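Local coordinates for sister chromatid cohesion protein (Chaetomium thermophilum, PDB 5T8V) that probably loads cohesin onto chromatin as the Scc2-type loader, of which this chain is the C-terminal, helical-repeat part, at residues D715-N720 against V724-I729. Residues are numbered along the deposited sequence; the frame is centred on the assembly and turned at random.
Sequences DIYLRN and VLRSAI
Arg-726 reaches across from helix 723-735 to the C-terminal end of helix 703-719, where it meets Tyr-717 twice. Its CG lies over one face of the tyrosine ring, offset toward the rim, and its CB meets CE2. CG of Arg-726 makes a CH-pi contact, 3.7 Å from the centroid of the Tyr-717 ring. Farther out, NE of Arg-726 donates to the backbone O of Tyr-717 over 2.9 Å. This bond is fairly straight (159°) and runs in the carbonyl plane. NH2 adds a weak bond to the same oxygen. The arginine chain is extended from CG to NE, which carries the guanidinium past the ring to the helix end. The guanidinium is too distant from the ring for more than a weak cation-pi attraction.

Tyr-717 has CG anti to its backbone nitrogen (chi1 -176°), and this brings the ring up to helix 723-735. Ile-729 CB lies near the ring edge, 4.0 Å from Tyr-717 CD2. Leu-779 of helix 773-786 touches both Tyr-717 and Arg-726.

Asn-720 is the first residue to leave the helical path. Its amide packs against CD1 of Leu-725, while ND2 bonds to Glu-687 and OD1 to the backbone N of Asn-722. The backbone O of Asn-720 comes near NE of Arg-726, but the angle is too poor for a hydrogen bond.

The two short helical segments run nearly antiparallel, 150° apart, with axes 9.4 Å from each other. They form a helical hairpin joined by the short linker 720-722, as expected in a HEAT-repeat array. A leucine in place of Arg-726 would probably leave the Tyr-717 carbonyl without its side-chain donor from the second helix. The chemistry implies that a cation is held by one carbonyl near the C-terminal end of a helix, where the helix dipole would probably favour positive charge.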
ATOM      1  N   ASP A 715       9.083   6.045 -16.830  1.00 48.60           N
ATOM      2  CA  ASP A 715       7.824   6.466 -17.437  1.00 48.83           C
ATOM      3  C   ASP A 715       7.592   7.960 -17.236  1.00 46.23           C
ATOM      4  O   ASP A 715       7.216   8.675 -18.175  1.00 45.38           O
ATOM      5  CB  ASP A 715       6.664   5.658 -16.853  1.00 50.89           C
ATOM      6  CG  ASP A 715       6.736   4.185 -17.220  1.00 54.73           C
ATOM      7  OD1 ASP A 715       7.226   3.869 -18.327  1.00 56.16           O
ATOM      8  OD2 ASP A 715       6.304   3.344 -16.403  1.00 56.21           O
ATOM      9  N   ILE A 716       7.827   8.454 -16.018  1.00 32.35           N
ATOM     10  CA  ILE A 716       7.641   9.876 -15.744  1.00 30.95           C
ATOM     11  C   ILE A 716       8.622  10.709 -16.558  1.00 31.44           C
ATOM     12  O   ILE A 716       8.278  11.787 -17.059  1.00 31.05           O
ATOM     13  CB  ILE A 716       7.785  10.151 -14.236  1.00 29.81           C
ATOM     14  CG1 ILE A 716       6.730   9.366 -13.449  1.00 29.34           C
ATOM     15  CG2 ILE A 716       7.654  11.639 -13.956  1.00 28.68           C
ATOM     16  CD1 ILE A 716       6.989   9.297 -11.956  1.00 28.75           C
ATOM     17  N   TYR A 717       9.862  10.233 -16.693  1.00 43.86           N
ATOM     18  CA  TYR A 717      10.837  10.952 -17.505  1.00 44.04           C
ATOM     19  C   TYR A 717      10.327  11.136 -18.926  1.00 45.83           C
ATOM     20  O   TYR A 717      10.480  12.213 -19.515  1.00 45.62           O
ATOM     21  CB  TYR A 717      12.173  10.208 -17.510  1.00 44.88           C
ATOM     22  CG  TYR A 717      13.276  10.932 -18.257  1.00 45.18           C
ATOM     23  CD1 TYR A 717      13.344  10.897 -19.643  1.00 46.27           C
ATOM     24  CD2 TYR A 717      14.252  11.644 -17.574  1.00 44.61           C
ATOM     25  CE1 TYR A 717      14.347  11.555 -20.327  1.00 46.85           C
ATOM     26  CE2 TYR A 717      15.261  12.305 -18.251  1.00 45.23           C
ATOM     27  CZ  TYR A 717      15.303  12.257 -19.628  1.00 46.83           C
ATOM     28  OH  TYR A 717      16.305  12.913 -20.308  1.00 48.25           O
ATOM     29  N   LEU A 718       9.713  10.096 -19.498  1.00 47.53           N
ATOM     30  CA  LEU A 718       9.189  10.222 -20.854  1.00 48.72           C
ATOM     31  C   LEU A 718       7.964  11.129 -20.896  1.00 48.15           C
ATOM     32  O   LEU A 718       7.778  11.880 -21.860  1.00 48.74           O
ATOM     33  CB  LEU A 718       8.855   8.843 -21.422  1.00 50.53           C
ATOM     34  CG  LEU A 718      10.021   7.860 -21.574  1.00 52.06           C
ATOM     35  CD1 LEU A 718       9.538   6.570 -22.220  1.00 53.21           C
ATOM     36  CD2 LEU A 718      11.167   8.467 -22.379  1.00 52.55           C
ATOM     37  N   ARG A 719       7.119  11.081 -19.863  1.00 43.82           N
ATOM     38  CA  ARG A 719       5.905  11.894 -19.862  1.00 43.06           C
ATOM     39  C   ARG A 719       6.227  13.378 -19.732  1.00 41.87           C
ATOM     40  O   ARG A 719       5.813  14.192 -20.564  1.00 42.04           O
ATOM     41  CB  ARG A 719       4.980  11.466 -18.721  1.00 43.60           C
ATOM     42  CG  ARG A 719       4.314  10.120 -18.905  1.00 44.97           C
ATOM     43  CD  ARG A 719       3.088   9.997 -18.013  1.00 44.88           C
ATOM     44  NE  ARG A 719       3.114   8.779 -17.201  1.00 45.47           N
ATOM     45  CZ  ARG A 719       3.393   8.727 -15.901  1.00 45.33           C
ATOM     46  NH1 ARG A 719       3.675   9.829 -15.213  1.00 44.69           N
ATOM     47  NH2 ARG A 719       3.383   7.557 -15.278  1.00 46.37           N
ATOM     48  N   ASN A 720       6.955  13.747 -18.682  1.00 44.00           N
ATOM     49  CA  ASN A 720       7.123  15.142 -18.297  1.00 43.08           C
ATOM     50  C   ASN A 720       8.335  15.747 -18.997  1.00 43.65           C
ATOM     51  O   ASN A 720       9.433  15.186 -18.945  1.00 44.66           O
ATOM     52  CB  ASN A 720       7.281  15.248 -16.781  1.00 41.03           C
ATOM     53  CG  ASN A 720       6.713  16.530 -16.225  1.00 39.78           C
ATOM     54  OD1 ASN A 720       6.939  17.611 -16.766  1.00 40.85           O
ATOM     55  ND2 ASN A 720       5.962  16.418 -15.136  1.00 38.72           N
ATOM     56  N   VAL A 724      13.953  20.261 -14.856  1.00 29.07           N
ATOM     57  CA  VAL A 724      14.404  20.021 -13.488  1.00 28.60           C
ATOM     58  C   VAL A 724      14.094  18.586 -13.077  1.00 28.28           C
ATOM     59  O   VAL A 724      14.970  17.855 -12.593  1.00 28.49           O
ATOM     60  CB  VAL A 724      13.765  21.041 -12.527  1.00 28.26           C
ATOM     61  CG1 VAL A 724      14.327  20.883 -11.118  1.00 28.08           C
ATOM     62  CG2 VAL A 724      13.988  22.466 -13.027  1.00 28.91           C
ATOM     63  N   LEU A 725      12.843  18.159 -13.270  1.00 37.12           N
ATOM     64  CA  LEU A 725      12.484  16.767 -13.022  1.00 37.40           C
ATOM     65  C   LEU A 725      13.398  15.828 -13.797  1.00 37.94           C
ATOM     66  O   LEU A 725      14.151  15.052 -13.205  1.00 38.54           O
ATOM     67  CB  LEU A 725      11.025  16.511 -13.408  1.00 39.11           C
ATOM     68  CG  LEU A 725       9.905  17.130 -12.572  1.00 40.59           C
ATOM     69  CD1 LEU A 725       8.594  16.451 -12.942  1.00 41.15           C
ATOM     70  CD2 LEU A 725      10.168  17.028 -11.072  1.00 40.66           C
ATOM     71  N   ARG A 726      13.345  15.895 -15.130  1.00 30.14           N
ATOM     72  CA  ARG A 726      14.119  14.974 -15.957  1.00 30.27           C
ATOM     73  C   ARG A 726      15.574  14.904 -15.508  1.00 30.60           C
ATOM     74  O   ARG A 726      16.159  13.817 -15.438  1.00 31.29           O
ATOM     75  CB  ARG A 726      14.033  15.393 -17.426  1.00 31.01           C
ATOM     76  CG  ARG A 726      12.772  14.916 -18.136  1.00 31.30           C
ATOM     77  CD  ARG A 726      12.738  15.379 -19.584  1.00 32.32           C
ATOM     78  NE  ARG A 726      11.717  14.685 -20.365  1.00 33.01           N
ATOM     79  CZ  ARG A 726      11.447  14.940 -21.643  1.00 34.16           C
ATOM     80  NH1 ARG A 726      12.117  15.880 -22.295  1.00 34.72           N
ATOM     81  NH2 ARG A 726      10.501  14.255 -22.270  1.00 34.89           N
ATOM     82  N   SER A 727      16.175  16.053 -15.190  1.00 36.41           N
ATOM     83  CA  SER A 727      17.571  16.057 -14.765  1.00 36.93           C
ATOM     84  C   SER A 727      17.748  15.348 -13.426  1.00 36.81           C
ATOM     85  O   SER A 727      18.726  14.619 -13.231  1.00 38.50           O
ATOM     86  CB  SER A 727      18.095  17.491 -14.690  1.00 37.95           C
ATOM     87  OG  SER A 727      17.366  18.257 -13.747  1.00 39.37           O
ATOM     88  N   ALA A 728      16.814  15.545 -12.491  1.00 34.58           N
ATOM     89  CA  ALA A 728      16.905  14.851 -11.208  1.00 34.00           C
ATOM     90  C   ALA A 728      16.742  13.343 -11.385  1.00 35.08           C
ATOM     91  O   ALA A 728      17.496  12.550 -10.802  1.00 36.56           O
ATOM     92  CB  ALA A 728      15.852  15.398 -10.245  1.00 32.40           C
ATOM     93  N   ILE A 729      15.752  12.934 -12.183  1.00 33.65           N
ATOM     94  CA  ILE A 729      15.568  11.522 -12.522  1.00 34.15           C
ATOM     95  C   ILE A 729      16.871  10.943 -13.054  1.00 34.92           C
ATOM     96  O   ILE A 729      17.389   9.942 -12.545  1.00 35.85           O
ATOM     97  CB  ILE A 729      14.437  11.355 -13.555  1.00 34.62           C
ATOM     98  CG1 ILE A 729      13.125  12.005 -13.087  1.00 34.02           C
ATOM     99  CG2 ILE A 729      14.215   9.878 -13.872  1.00 35.05           C
ATOM    100  CD1 ILE A 729      12.502  11.366 -11.887  1.00 35.14           C
TER